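Local coordinates for hypothetical protein (Legionella pneumophila subsp. pneumophila, PDB 4KH9) that is of unknown function but binds calcium and is built from three domains, two of them related to immunoglobulin-like E-set domains, at residues H26-I31 / Q314-A319; I40-R45 / D169-Q174; K50-L55 / A150-V155; I88-N93 / G134-K139; A268-V273 / V285-A290. All blocks are in the same frame, centred on the assembly; numbering follows the deposited sequence.

Overall arrangement
The five contacts are strung along an elongated chain of three domains. Interactions 1 and 5, with centres about 19 Å apart, lie in the two sheets of the C-terminal domain, one of which takes strand 25-29 from the N-terminal part of the chain. Interactions 3 and 4 occupy the other end; their centres are about 16 Å apart and they touch where Ile-153 CD1 packs on Leu-138 CD2, 4.1 Å away. Interaction 2 sits near the middle, about 27 Å between centres from both interaction 3 and interaction 5. A bound calcium ion lies about 9 Å from the Glu-51 side chain; calcium-site residues Asp-196 and Asp-198 are each about 10 Å from it, and Asp-27 of the other calcium site lies in interaction 1.

Interaction 1: residues H26-I31 / Q314-A319; sequences HDKWEI and QTSQRA
Trp-29 lays its indole over Thr-315: CB of Thr-315 stands 3.6 Å from the centroid of the five-membered ring of Trp-29, 23° off the ring normal, a CH-pi contact over the face. Trp-29 CG lies between the backbone N and the carbonyl carbon (chi1 56°), and the ring lies across the neighbouring strand. CG2 of Thr-315 comes to 3.4 Å from Trp-29 CZ2; a beta-branched threonine gives the ring carbon to rest on. Gln-317 CB approaches CH2 of Trp-29 obliquely, at 3.8 Å. On this face too, a water 2.7 Å from Asp-27 OD2 accepts a bond from Gln-317 NE2. Asp-27 is a calcium ligand in a structure of this protein, although no ion is bound to it here.

On the other face, His-26 and Arg-318 cross at about a right angle. His-26 CB covers the centre of the Arg-318 guanidinium, whose NE bonds to the carbonyl of Gln-330. His-26 NE2 and, in the conformer described, Ser-316 OG both bond to the backbone of Thr-332, while Lys-28 reaches Asp-334 in a salt bridge.

Four backbone bonds join Asp-27 with Gln-317 and Trp-29 with Thr-315, antiparallel, making 25-29 an edge strand of the C-terminal domain's five-stranded sheet. A strand far off in sequence is thus fixed both by main-chain bonds and by polar ties to strand 325-333 and Asp-334.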
# COMPACT_ATOMS: atom_id res chain seq x y z
N HIS A 26 -0.06 27.80 -16.49
CA HIS A 26 -1.47 27.50 -16.62
C HIS A 26 -1.66 26.58 -17.81
O HIS A 26 -1.17 26.85 -18.90
CB HIS A 26 -2.31 28.76 -16.76
CG HIS A 26 -3.78 28.48 -16.68
ND1 HIS A 26 -4.49 28.04 -17.78
CD2 HIS A 26 -4.61 28.54 -15.61
CE1 HIS A 26 -5.73 27.88 -17.36
NE2 HIS A 26 -5.85 28.18 -16.06
N ASP A 27 -2.35 25.47 -17.58
CA ASP A 27 -2.68 24.48 -18.58
C ASP A 27 -4.15 24.21 -18.57
O ASP A 27 -4.82 24.44 -17.56
CB ASP A 27 -1.91 23.16 -18.36
CG ASP A 27 -0.43 23.27 -18.57
OD1 ASP A 27 -0.00 23.38 -19.74
OD2 ASP A 27 0.31 23.18 -17.57
N LYS A 28 -4.64 23.73 -19.70
CA LYS A 28 -6.00 23.34 -20.00
C LYS A 28 -5.95 22.14 -20.90
O LYS A 28 -5.05 22.02 -21.74
CB LYS A 28 -6.78 24.49 -20.67
CG LYS A 28 -7.13 25.69 -19.79
CD LYS A 28 -7.95 26.79 -20.50
CE LYS A 28 -7.09 27.74 -21.31
NZ LYS A 28 -7.85 28.93 -21.77
N TRP A 29 -6.91 21.23 -20.75
CA TRP A 29 -6.99 20.08 -21.63
C TRP A 29 -8.42 19.62 -21.72
O TRP A 29 -9.20 19.78 -20.77
CB TRP A 29 -6.05 18.92 -21.22
CG TRP A 29 -6.20 18.39 -19.83
CD1 TRP A 29 -6.99 17.35 -19.43
CD2 TRP A 29 -5.43 18.77 -18.68
NE1 TRP A 29 -6.80 17.10 -18.09
CE2 TRP A 29 -5.84 17.95 -17.61
CE3 TRP A 29 -4.46 19.76 -18.44
CZ2 TRP A 29 -5.28 18.07 -16.32
CZ3 TRP A 29 -3.91 19.88 -17.17
CH2 TRP A 29 -4.35 19.06 -16.12
N GLU A 30 -8.75 19.04 -22.87
CA GLU A 30 -10.05 18.44 -23.18
C GLU A 30 -10.19 17.13 -22.46
O GLU A 30 -9.19 16.44 -22.28
CB GLU A 30 -10.16 18.18 -24.71
CG GLU A 30 -9.72 19.31 -25.63
CD GLU A 30 -9.23 18.85 -27.00
OE1 GLU A 30 -10.07 18.51 -27.87
OE2 GLU A 30 -8.00 18.88 -27.23
N ILE A 31 -11.40 16.76 -22.06
CA ILE A 31 -11.68 15.44 -21.48
C ILE A 31 -13.11 15.07 -21.83
O ILE A 31 -13.87 15.91 -22.33
CB ILE A 31 -11.39 15.26 -19.97
CG1 ILE A 31 -11.96 16.40 -19.11
CG2 ILE A 31 -9.88 14.99 -19.70
CD1 ILE A 31 -12.22 15.92 -17.66
N GLN A 314 -13.86 20.68 -19.89
CA GLN A 314 -12.43 20.98 -19.87
C GLN A 314 -11.85 20.92 -18.47
O GLN A 314 -12.54 21.20 -17.48
CB GLN A 314 -12.24 22.41 -20.43
CG GLN A 314 -10.81 22.77 -20.82
CD GLN A 314 -10.70 24.16 -21.40
OE1 GLN A 314 -11.30 25.14 -20.93
NE2 GLN A 314 -9.88 24.27 -22.43
N THR A 315 -10.56 20.59 -18.38
CA THR A 315 -9.80 20.62 -17.14
C THR A 315 -8.82 21.79 -17.23
O THR A 315 -8.25 22.02 -18.30
CB THR A 315 -9.08 19.27 -16.86
OG1 THR A 315 -10.04 18.23 -16.88
CG2 THR A 315 -8.38 19.24 -15.50
N SER A 316 -8.62 22.50 -16.11
CA SER A 316 -7.70 23.63 -15.99
C SER A 316 -6.77 23.39 -14.83
O SER A 316 -7.19 22.83 -13.83
CB SER A 316 -8.47 24.93 -15.80
OG SER A 316 -7.61 26.01 -15.48
N GLN A 317 -5.51 23.79 -14.98
CA GLN A 317 -4.52 23.60 -13.95
C GLN A 317 -3.58 24.80 -13.84
O GLN A 317 -2.93 25.17 -14.81
CB GLN A 317 -3.71 22.32 -14.21
CG GLN A 317 -2.72 22.02 -13.10
CD GLN A 317 -2.06 20.69 -13.28
OE1 GLN A 317 -2.55 19.68 -12.78
NE2 GLN A 317 -0.97 20.66 -14.02
N ARG A 318 -3.49 25.37 -12.63
CA ARG A 318 -2.58 26.46 -12.29
C ARG A 318 -1.50 25.93 -11.37
O ARG A 318 -1.80 25.53 -10.25
CB ARG A 318 -3.36 27.63 -11.62
CG ARG A 318 -2.47 28.77 -11.04
CD ARG A 318 -1.77 29.65 -12.08
NE ARG A 318 -2.74 30.36 -12.92
CZ ARG A 318 -2.44 31.19 -13.91
NH1 ARG A 318 -1.17 31.47 -14.18
NH2 ARG A 318 -3.39 31.75 -14.63
N ALA A 319 -0.25 25.92 -11.83
CA ALA A 319 0.90 25.45 -11.04
C ALA A 319 1.88 26.60 -10.82
O ALA A 319 2.25 27.29 -11.77
CB ALA A 319 1.58 24.28 -11.74
O HOH W 1 -0.25 23.70 -15.02
O HOH W 2 -8.15 15.38 -16.24

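Interaction 2: residues I40-R45 / D169-Q174; sequences ISNVRR and DSLHYQ
The two backbones meet only near Asn-42 and Leu-171, whose CA atoms are 6.6 Å apart, so the segments touch through side chains without pairing as strands. Leu-171 does most of the touching. Its CG is anti to the carbonyl carbon (chi1 -71°), and from there the two methyls divide the work: CD2 comes to 3.6 Å from Asn-42 CB, while CD1 lies 4.1 Å from Ile-40 O. The side chains of Asn-42 and Leu-171 slide past each other in opposite directions, so the leucine methyl meets the aliphatic base of the asparagine. A branched apolar residue fits here because it can face two points of the loop at once.

The touching loop residues lead into strands 44-46 and 172-174, the two outermost strands of a mixed sheet of nine, so the contact brings the two margins of that sheet close together and sets a loop of the N-terminal domain against the central E-set domain. The amide end of Asn-42 is turned to that domain: ND2 bonds to Thr-168 OG1 and to the carbonyl of Ala-260. The same threonine hydroxyl bonds to Ser-170 O. Within segment 169-174, Ser-170 OG donates to His-172 O at 2.7 Å, and Ser-170 CB lies over one face of the Tyr-173 ring.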
# COMPACT_ATOMS: atom_id res chain seq x y z
N ILE A 40 -11.43 1.74 -5.78
CA ILE A 40 -12.42 2.17 -4.79
C ILE A 40 -12.07 1.55 -3.43
O ILE A 40 -12.37 2.15 -2.40
CB ILE A 40 -13.91 1.87 -5.20
CG1 ILE A 40 -14.21 0.36 -5.36
CG2 ILE A 40 -14.33 2.66 -6.46
CD1 ILE A 40 -15.12 -0.23 -4.28
N SER A 41 -11.44 0.36 -3.44
CA SER A 41 -11.10 -0.38 -2.23
C SER A 41 -9.70 -0.94 -2.29
O SER A 41 -9.24 -1.29 -3.37
CB SER A 41 -12.10 -1.52 -2.04
OG SER A 41 -12.06 -2.01 -0.72
N ASN A 42 -9.03 -1.07 -1.13
CA ASN A 42 -7.70 -1.65 -1.05
C ASN A 42 -7.82 -3.03 -0.40
O ASN A 42 -6.85 -3.50 0.20
CB ASN A 42 -6.68 -0.74 -0.30
CG ASN A 42 -6.97 -0.43 1.15
OD1 ASN A 42 -7.94 -0.93 1.73
ND2 ASN A 42 -6.10 0.41 1.77
N VAL A 43 -9.00 -3.68 -0.51
CA VAL A 43 -9.19 -5.06 -0.01
C VAL A 43 -8.10 -5.94 -0.67
O VAL A 43 -7.85 -5.82 -1.87
CB VAL A 43 -10.63 -5.63 -0.27
CG1 VAL A 43 -10.73 -7.12 0.10
CG2 VAL A 43 -11.68 -4.83 0.49
N ARG A 44 -7.42 -6.74 0.13
CA ARG A 44 -6.37 -7.61 -0.34
C ARG A 44 -6.48 -8.96 0.36
O ARG A 44 -6.60 -9.00 1.58
CB ARG A 44 -4.98 -6.97 -0.08
CG ARG A 44 -4.53 -5.99 -1.15
CD ARG A 44 -4.20 -6.70 -2.45
NE ARG A 44 -3.92 -5.78 -3.55
CZ ARG A 44 -4.82 -5.34 -4.42
NH1 ARG A 44 -6.09 -5.74 -4.32
NH2 ARG A 44 -4.47 -4.52 -5.39
N ARG A 45 -6.44 -10.06 -0.42
CA ARG A 45 -6.42 -11.39 0.14
C ARG A 45 -5.03 -12.05 -0.04
O ARG A 45 -4.36 -11.82 -1.04
CB ARG A 45 -7.51 -12.26 -0.47
CG ARG A 45 -8.91 -11.81 -0.03
CD ARG A 45 -10.03 -12.68 -0.62
NE ARG A 45 -10.31 -12.40 -2.01
CZ ARG A 45 -11.17 -11.47 -2.42
NH1 ARG A 45 -11.83 -10.73 -1.54
NH2 ARG A 45 -11.37 -11.27 -3.72
N ASP A 169 -10.15 1.65 5.97
CA ASP A 169 -11.44 2.34 5.72
C ASP A 169 -11.32 3.42 4.62
O ASP A 169 -12.34 3.92 4.15
CB ASP A 169 -11.99 2.97 7.01
CG ASP A 169 -11.11 3.98 7.75
OD1 ASP A 169 -9.88 3.89 7.63
OD2 ASP A 169 -11.65 4.73 8.56
N SER A 170 -10.09 3.76 4.21
CA SER A 170 -9.82 4.75 3.17
C SER A 170 -8.54 4.38 2.45
O SER A 170 -7.74 3.59 2.96
CB SER A 170 -9.73 6.15 3.78
OG SER A 170 -9.37 7.12 2.81
N LEU A 171 -8.38 4.94 1.22
CA LEU A 171 -7.20 4.74 0.38
C LEU A 171 -6.19 5.80 0.66
O LEU A 171 -4.99 5.61 0.40
CB LEU A 171 -7.58 4.80 -1.12
CG LEU A 171 -8.38 3.66 -1.73
CD1 LEU A 171 -8.75 4.00 -3.14
CD2 LEU A 171 -7.57 2.41 -1.80
N HIS A 172 -6.68 6.96 1.13
CA HIS A 172 -5.86 8.13 1.37
C HIS A 172 -6.17 8.73 2.72
O HIS A 172 -7.33 8.87 3.10
CB HIS A 172 -6.07 9.20 0.26
CG HIS A 172 -6.27 8.66 -1.12
ND1 HIS A 172 -5.19 8.34 -1.93
CD2 HIS A 172 -7.41 8.43 -1.80
CE1 HIS A 172 -5.70 7.88 -3.06
NE2 HIS A 172 -7.04 7.93 -3.04
N TYR A 173 -5.13 9.11 3.43
CA TYR A 173 -5.22 9.73 4.74
C TYR A 173 -4.32 10.95 4.82
O TYR A 173 -3.43 11.12 4.00
CB TYR A 173 -4.78 8.72 5.84
CG TYR A 173 -5.62 7.46 5.96
CD1 TYR A 173 -6.72 7.42 6.80
CD2 TYR A 173 -5.29 6.32 5.23
CE1 TYR A 173 -7.47 6.25 6.94
CE2 TYR A 173 -6.06 5.16 5.34
CZ TYR A 173 -7.15 5.13 6.19
OH TYR A 173 -7.87 3.99 6.30
N GLN A 174 -4.52 11.77 5.84
CA GLN A 174 -3.69 12.93 6.10
C GLN A 174 -3.32 12.98 7.58
O GLN A 174 -3.87 12.22 8.39
CB GLN A 174 -4.38 14.24 5.66
CG GLN A 174 -4.49 14.37 4.15
CD GLN A 174 -4.55 15.82 3.69
OE1 GLN A 174 -5.54 16.52 3.91
NE2 GLN A 174 -3.48 16.32 3.08

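Interaction 3: residues K50-L55 / A150-V155; sequences KERISL and AYMISV
Ile-53 meets Ile-153 and Tyr-151 across a pair of antiparallel strands. Starting at its root, CG1 of Ile-53 lies between the backbone N and the carbonyl carbon (chi1 68°) and comes within 3.6 Å of Ile-153 CG1; it also lies 4.0 Å from Tyr-151 CB. CG2, the other branch, rests 3.9 Å from Ile-153 CG1. At the tip, CD1 of Ile-53 meets CD1 of Ile-153 at 3.7 Å. Two branched isoleucines crossing in this way fill space densely, and Leu-58 adds to the same apolar layer.

On the opposite face the residues are more polar. Met-152, a selenomethionine, folds at chi2 and chi3; in the conformer described, CE lies at the edge of the Arg-52 guanidinium, a tentative contact because the arginine is poorly ordered. Lys-50 runs extended beside Ser-154, its CE 3.5 Å from Ser-154 OG. Glu-51, by contrast, lies on the isoleucine face and forms a salt bridge with Arg-254 of the central domain.

Four backbone bonds pair Glu-51 with Ile-153 and Ile-53 with Tyr-151, and Ser-54 then N-caps helix 55-60. Strand 48-54 is an edge strand of its sheet, and its isoleucine face packs on Val-62 of strand 62-65 in the second four-stranded sheet, the two-layer packing of a beta sandwich.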
# COMPACT_ATOMS: atom_id res chain seq x y z
N LYS A 50 4.71 -14.60 5.01
CA LYS A 50 6.11 -14.22 4.84
C LYS A 50 6.68 -13.96 6.18
O LYS A 50 5.98 -13.39 7.02
CB LYS A 50 6.30 -12.97 3.94
CG LYS A 50 5.97 -13.16 2.47
CD LYS A 50 6.22 -11.89 1.67
CE LYS A 50 5.94 -12.11 0.20
NZ LYS A 50 5.92 -10.83 -0.55
N GLU A 51 7.93 -14.39 6.43
CA GLU A 51 8.59 -14.08 7.69
C GLU A 51 10.09 -13.96 7.52
O GLU A 51 10.68 -14.58 6.64
CB GLU A 51 8.29 -15.10 8.80
CG GLU A 51 8.79 -16.52 8.55
CD GLU A 51 8.49 -17.47 9.69
OE1 GLU A 51 8.22 -17.00 10.82
OE2 GLU A 51 8.58 -18.70 9.47
N ARG A 52 10.70 -13.18 8.42
CA ARG A 52 12.13 -13.02 8.52
C ARG A 52 12.61 -14.02 9.51
O ARG A 52 12.01 -14.15 10.56
CB ARG A 52 12.50 -11.58 8.94
CG ARG A 52 12.05 -10.53 7.94
CD ARG A 52 12.69 -9.19 8.19
NE ARG A 52 12.65 -8.38 6.98
CZ ARG A 52 13.28 -7.22 6.83
NH1 ARG A 52 14.01 -6.72 7.83
NH2 ARG A 52 13.20 -6.55 5.69
N ILE A 53 13.65 -14.74 9.18
CA ILE A 53 14.22 -15.76 10.05
C ILE A 53 15.75 -15.56 10.12
O ILE A 53 16.35 -15.05 9.18
CB ILE A 53 13.86 -17.22 9.63
CG1 ILE A 53 14.54 -17.60 8.31
CG2 ILE A 53 12.34 -17.47 9.57
CD1 ILE A 53 14.89 -18.93 8.24
N SER A 54 16.36 -15.98 11.22
CA SER A 54 17.80 -15.87 11.37
C SER A 54 18.46 -17.17 11.04
O SER A 54 17.81 -18.21 11.01
CB SER A 54 18.14 -15.46 12.80
OG SER A 54 17.85 -16.52 13.69
N LEU A 55 19.78 -17.12 10.84
CA LEU A 55 20.60 -18.30 10.63
C LEU A 55 20.52 -19.22 11.89
O LEU A 55 20.45 -20.43 11.74
CB LEU A 55 22.04 -17.84 10.35
CG LEU A 55 23.05 -18.89 9.95
CD1 LEU A 55 22.63 -19.65 8.66
CD2 LEU A 55 24.41 -18.27 9.80
N ALA A 150 20.38 -13.36 8.11
CA ALA A 150 18.94 -13.51 8.08
C ALA A 150 18.41 -13.72 6.66
O ALA A 150 19.10 -13.50 5.65
CB ALA A 150 18.29 -12.28 8.69
N TYR A 151 17.19 -14.27 6.60
CA TYR A 151 16.50 -14.66 5.38
C TYR A 151 15.06 -14.33 5.43
O TYR A 151 14.48 -14.31 6.51
CB TYR A 151 16.62 -16.21 5.17
CG TYR A 151 18.04 -16.71 5.28
CD1 TYR A 151 18.64 -16.87 6.54
CD2 TYR A 151 18.83 -16.89 4.15
CE1 TYR A 151 19.99 -17.22 6.66
CE2 TYR A 151 20.18 -17.24 4.26
CZ TYR A 151 20.76 -17.40 5.52
OH TYR A 151 22.09 -17.69 5.66
N MSE A 152 14.47 -14.09 4.26
CA MSE A 152 13.04 -13.90 4.09
C MSE A 152 12.49 -15.21 3.58
O MSE A 152 12.95 -15.72 2.56
CB MSE A 152 12.71 -12.74 3.13
CG MSE A 152 11.20 -12.51 2.97
SE MSE A 152 10.31 -11.86 4.57
CE MSE A 152 10.90 -10.00 4.49
N ILE A 153 11.55 -15.79 4.32
CA ILE A 153 10.87 -17.01 3.92
C ILE A 153 9.51 -16.60 3.45
O ILE A 153 8.78 -15.94 4.19
CB ILE A 153 10.77 -18.09 5.04
CG1 ILE A 153 12.12 -18.36 5.73
CG2 ILE A 153 10.12 -19.40 4.49
CD1 ILE A 153 13.23 -18.87 4.91
N SER A 154 9.15 -17.00 2.25
CA SER A 154 7.84 -16.72 1.70
C SER A 154 7.16 -18.05 1.36
O SER A 154 7.75 -18.90 0.69
CB SER A 154 7.95 -15.83 0.47
OG SER A 154 6.66 -15.57 -0.05
N VAL A 155 5.96 -18.26 1.89
CA VAL A 155 5.20 -19.48 1.65
C VAL A 155 3.90 -19.12 0.98
O VAL A 155 3.09 -18.44 1.59
CB VAL A 155 4.95 -20.31 2.95
CG1 VAL A 155 4.13 -21.57 2.67
CG2 VAL A 155 6.28 -20.66 3.66

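Interaction 4: residues I88-N93 / G134-K139; sequences IKTPKN and GKFILK
Apolar and CH-pi contacts centre on Phe-136, whose ring receives Pro-91. Pro-91 CD sits above the centre of the ring, 3.7 Å from its centroid and 13° off the normal, so the CD methylene beside the proline nitrogen, whose hydrogens are slightly positive, sits on the pi cloud. CG of Pro-91 continues the cover toward CE1 of Phe-136, also at 3.7 Å. From another direction Ile-88 CD1 reaches Phe-136 CD2, oblique to the ring, at 3.9 Å. Ile-64 and Ile-127 are among the further neighbours of Phe-136. On the other face of the sheet, Lys-89 and Ile-137 meet CB to CB.

Backbone hydrogen bonds form a reciprocal antiparallel pair: Lys-89 N donates to Ile-137 O at 2.8 Å, and Ile-137 N returns a bond to a lone pair of Lys-89 O. Weaker CA-H...O contacts extend the pairing, among them Pro-91 CA to Lys-135 O at 3.3 Å. After Lys-89 the chain leaves the strand and a type I turn runs from Thr-90 to Asn-93, closed by Asn-93 N to Thr-90 O; Pro-91, its second residue, has no N-H to donate.

Glycine suits position 134: the backbone angles there would jam a CB against the preceding carbonyl oxygen, and such a CB would also stand tight against Pro-91 CB. Where the backbone pairing of strand 86-89 stops, the contact is continued by proline-aromatic packing and CA-H...O contacts, which involve no N-H donor.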
# COMPACT_ATOMS: atom_id res chain seq x y z
N ILE A 88 15.09 -30.36 4.43
CA ILE A 88 13.69 -30.21 4.76
C ILE A 88 13.16 -31.56 5.32
O ILE A 88 13.38 -32.64 4.76
CB ILE A 88 12.83 -29.68 3.57
CG1 ILE A 88 11.40 -29.26 4.04
CG2 ILE A 88 12.84 -30.62 2.36
CD1 ILE A 88 10.58 -28.35 3.04
N LYS A 89 12.46 -31.45 6.43
CA LYS A 89 11.82 -32.57 7.08
C LYS A 89 10.34 -32.50 6.70
O LYS A 89 9.70 -31.48 6.89
CB LYS A 89 12.08 -32.50 8.59
CG LYS A 89 11.91 -33.82 9.33
CD LYS A 89 12.28 -33.64 10.78
CE LYS A 89 12.37 -34.95 11.52
NZ LYS A 89 12.74 -34.76 12.95
N THR A 90 9.82 -33.57 6.11
CA THR A 90 8.42 -33.61 5.68
C THR A 90 7.49 -33.81 6.89
O THR A 90 8.01 -34.12 7.98
CB THR A 90 8.23 -34.74 4.63
OG1 THR A 90 8.44 -36.01 5.28
CG2 THR A 90 9.15 -34.58 3.44
N PRO A 91 6.15 -33.69 6.75
CA PRO A 91 5.28 -33.94 7.91
C PRO A 91 5.38 -35.41 8.42
O PRO A 91 5.02 -35.65 9.56
CB PRO A 91 3.88 -33.61 7.37
CG PRO A 91 4.13 -32.69 6.18
CD PRO A 91 5.34 -33.31 5.57
N LYS A 92 5.94 -36.35 7.61
CA LYS A 92 6.12 -37.76 7.98
C LYS A 92 7.56 -38.03 8.48
O LYS A 92 7.96 -39.19 8.64
CB LYS A 92 5.77 -38.70 6.81
CG LYS A 92 4.35 -38.56 6.25
CD LYS A 92 3.24 -39.00 7.20
CE LYS A 92 1.88 -38.60 6.68
NZ LYS A 92 1.56 -37.17 6.96
N ASN A 93 8.31 -36.95 8.78
CA ASN A 93 9.65 -36.95 9.38
C ASN A 93 10.71 -37.59 8.48
O ASN A 93 11.69 -38.17 8.97
CB ASN A 93 9.64 -37.64 10.75
CG ASN A 93 8.69 -36.98 11.71
OD1 ASN A 93 8.66 -35.76 11.85
ND2 ASN A 93 7.86 -37.79 12.33
N GLY A 134 1.17 -30.05 5.66
CA GLY A 134 1.26 -30.02 7.11
C GLY A 134 2.48 -29.27 7.58
O GLY A 134 2.81 -28.22 7.03
N LYS A 135 3.14 -29.81 8.60
CA LYS A 135 4.29 -29.15 9.19
C LYS A 135 5.59 -29.71 8.61
O LYS A 135 5.95 -30.87 8.82
CB LYS A 135 4.24 -29.26 10.73
CG LYS A 135 5.48 -28.77 11.45
CD LYS A 135 5.39 -29.11 12.94
CE LYS A 135 6.75 -29.29 13.58
NZ LYS A 135 6.65 -29.55 15.04
N PHE A 136 6.25 -28.86 7.82
CA PHE A 136 7.56 -29.12 7.24
C PHE A 136 8.55 -28.37 8.11
O PHE A 136 8.18 -27.35 8.71
CB PHE A 136 7.64 -28.71 5.76
CG PHE A 136 6.81 -29.48 4.77
CD1 PHE A 136 5.45 -29.27 4.65
CD2 PHE A 136 7.41 -30.39 3.90
CE1 PHE A 136 4.68 -29.97 3.71
CE2 PHE A 136 6.65 -31.09 2.95
CZ PHE A 136 5.29 -30.86 2.85
N ILE A 137 9.77 -28.87 8.22
CA ILE A 137 10.81 -28.22 8.99
C ILE A 137 11.98 -27.94 8.04
O ILE A 137 12.55 -28.86 7.47
CB ILE A 137 11.23 -29.03 10.25
CG1 ILE A 137 10.01 -29.28 11.18
CG2 ILE A 137 12.41 -28.30 11.01
CD1 ILE A 137 10.29 -30.07 12.47
N LEU A 138 12.30 -26.66 7.85
CA LEU A 138 13.42 -26.23 7.03
C LEU A 138 14.60 -26.07 7.95
O LEU A 138 14.48 -25.44 9.00
CB LEU A 138 13.08 -24.92 6.30
CG LEU A 138 14.15 -24.38 5.31
CD1 LEU A 138 14.33 -25.31 4.07
CD2 LEU A 138 13.80 -22.94 4.90
N LYS A 139 15.73 -26.65 7.58
CA LYS A 139 16.90 -26.62 8.43
C LYS A 139 18.16 -26.42 7.59
O LYS A 139 18.25 -26.84 6.43
CB LYS A 139 16.99 -27.95 9.23
CG LYS A 139 18.02 -28.01 10.37
CD LYS A 139 18.32 -29.45 10.79
CE LYS A 139 17.57 -29.90 12.03
NZ LYS A 139 18.17 -29.34 13.27

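Interaction 5: residues A268-V273 / V285-A290; sequences ASLMNV and VTVDVA
Leu-270 CG is anti to the carbonyl carbon (chi1 -55°), and Val-287 CG2 is likewise anti to its own carbonyl carbon, which lets the two side chains lie side by side, pointing the same way. Leu-270 CD2 meets Val-287 CG2 at 3.7 Å and Val-285 CG1 at 3.8 Å. Val-273 CG2 and Val-285 CG2 meet in the same parallel fashion, also 3.8 Å apart. Small Ala-268 fits beside Val-289, its CB 4.1 Å from CG2 of that valine. These branched and compact side chains share one face, packed against Leu-297, Leu-349 and Leu-351 of the facing sheet.

Strands 268-278 and 281-289 form a beta hairpin in the C-terminal domain, and the two opposed sheets make the sandwich expected of its E-set clan. The register slips by one residue between Leu-270 and Val-273 in a beta bulge: Met-271 N donates to Thr-286 O, while Thr-286 N donates to Asn-272 O, both at 2.9 Å. Asn-272 N, buried at the bulge, finds no partner in the model.

On the other side of the hairpin, selenomethionine Met-271 places SE 3.9 Å from both Thr-286 CG2 and Asp-288 CB. Nearby polar ends turn toward the N-terminal segment, Asn-272 OD1 to Thr-3 and Ser-269 OG to Gln-7.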
# COMPACT_ATOMS: atom_id res chain seq x y z
N ALA A 268 -1.03 22.80 2.51
CA ALA A 268 -1.78 23.94 1.99
C ALA A 268 -3.25 23.59 1.88
O ALA A 268 -3.60 22.42 1.71
CB ALA A 268 -1.23 24.38 0.64
N SER A 269 -4.12 24.61 2.02
CA SER A 269 -5.55 24.41 1.94
C SER A 269 -6.24 25.49 1.12
O SER A 269 -5.79 26.63 1.13
CB SER A 269 -6.16 24.40 3.34
OG SER A 269 -5.69 23.28 4.08
N LEU A 270 -7.31 25.12 0.43
CA LEU A 270 -8.18 26.04 -0.32
C LEU A 270 -9.23 26.59 0.65
O LEU A 270 -9.77 25.82 1.46
CB LEU A 270 -8.84 25.36 -1.52
CG LEU A 270 -7.93 24.68 -2.55
CD1 LEU A 270 -8.77 23.96 -3.58
CD2 LEU A 270 -6.99 25.68 -3.22
N MSE A 271 -9.53 27.90 0.58
CA MSE A 271 -10.48 28.51 1.53
C MSE A 271 -11.75 29.07 0.87
O MSE A 271 -12.85 28.77 1.33
CB MSE A 271 -9.79 29.63 2.31
CG MSE A 271 -8.62 29.14 3.16
SE MSE A 271 -7.60 30.61 3.90
CE MSE A 271 -9.00 31.40 5.11
N ASN A 272 -11.61 29.91 -0.15
CA ASN A 272 -12.75 30.56 -0.81
C ASN A 272 -12.59 30.53 -2.31
O ASN A 272 -11.48 30.74 -2.78
CB ASN A 272 -12.87 32.04 -0.35
CG ASN A 272 -13.08 32.26 1.13
OD1 ASN A 272 -14.23 32.36 1.61
ND2 ASN A 272 -11.99 32.44 1.86
N VAL A 273 -13.67 30.29 -3.06
CA VAL A 273 -13.61 30.28 -4.52
C VAL A 273 -14.70 31.23 -5.03
O VAL A 273 -15.82 31.25 -4.52
CB VAL A 273 -13.66 28.86 -5.15
CG1 VAL A 273 -14.86 28.05 -4.69
CG2 VAL A 273 -13.58 28.90 -6.67
N VAL A 285 -9.14 31.47 -6.30
CA VAL A 285 -9.25 30.68 -5.07
C VAL A 285 -8.21 31.17 -4.09
O VAL A 285 -7.04 31.31 -4.45
CB VAL A 285 -9.09 29.14 -5.30
CG1 VAL A 285 -9.57 28.33 -4.09
CG2 VAL A 285 -9.82 28.68 -6.54
N THR A 286 -8.61 31.36 -2.81
CA THR A 286 -7.68 31.72 -1.75
C THR A 286 -7.02 30.41 -1.25
O THR A 286 -7.69 29.38 -1.14
CB THR A 286 -8.39 32.52 -0.64
OG1 THR A 286 -8.80 33.78 -1.16
CG2 THR A 286 -7.53 32.74 0.59
N VAL A 287 -5.71 30.45 -0.98
CA VAL A 287 -4.93 29.31 -0.52
C VAL A 287 -4.10 29.71 0.70
O VAL A 287 -3.44 30.75 0.68
CB VAL A 287 -4.00 28.74 -1.66
CG1 VAL A 287 -3.34 27.43 -1.26
CG2 VAL A 287 -4.73 28.59 -2.99
N ASP A 288 -4.12 28.90 1.75
CA ASP A 288 -3.30 29.07 2.95
C ASP A 288 -2.15 28.04 2.85
O ASP A 288 -2.42 26.86 2.72
CB ASP A 288 -4.14 28.92 4.24
CG ASP A 288 -3.38 29.24 5.52
OD1 ASP A 288 -2.48 30.11 5.48
OD2 ASP A 288 -3.73 28.65 6.57
N VAL A 289 -0.91 28.50 2.78
CA VAL A 289 0.27 27.64 2.59
C VAL A 289 1.11 27.66 3.88
O VAL A 289 1.39 28.73 4.40
CB VAL A 289 1.12 28.12 1.35
CG1 VAL A 289 2.38 27.29 1.19
CG2 VAL A 289 0.30 28.10 0.06
N ALA A 290 1.52 26.46 4.35
CA ALA A 290 2.34 26.28 5.55
C ALA A 290 3.81 26.07 5.20
O ALA A 290 4.68 26.47 5.97
CB ALA A 290 1.82 25.09 6.36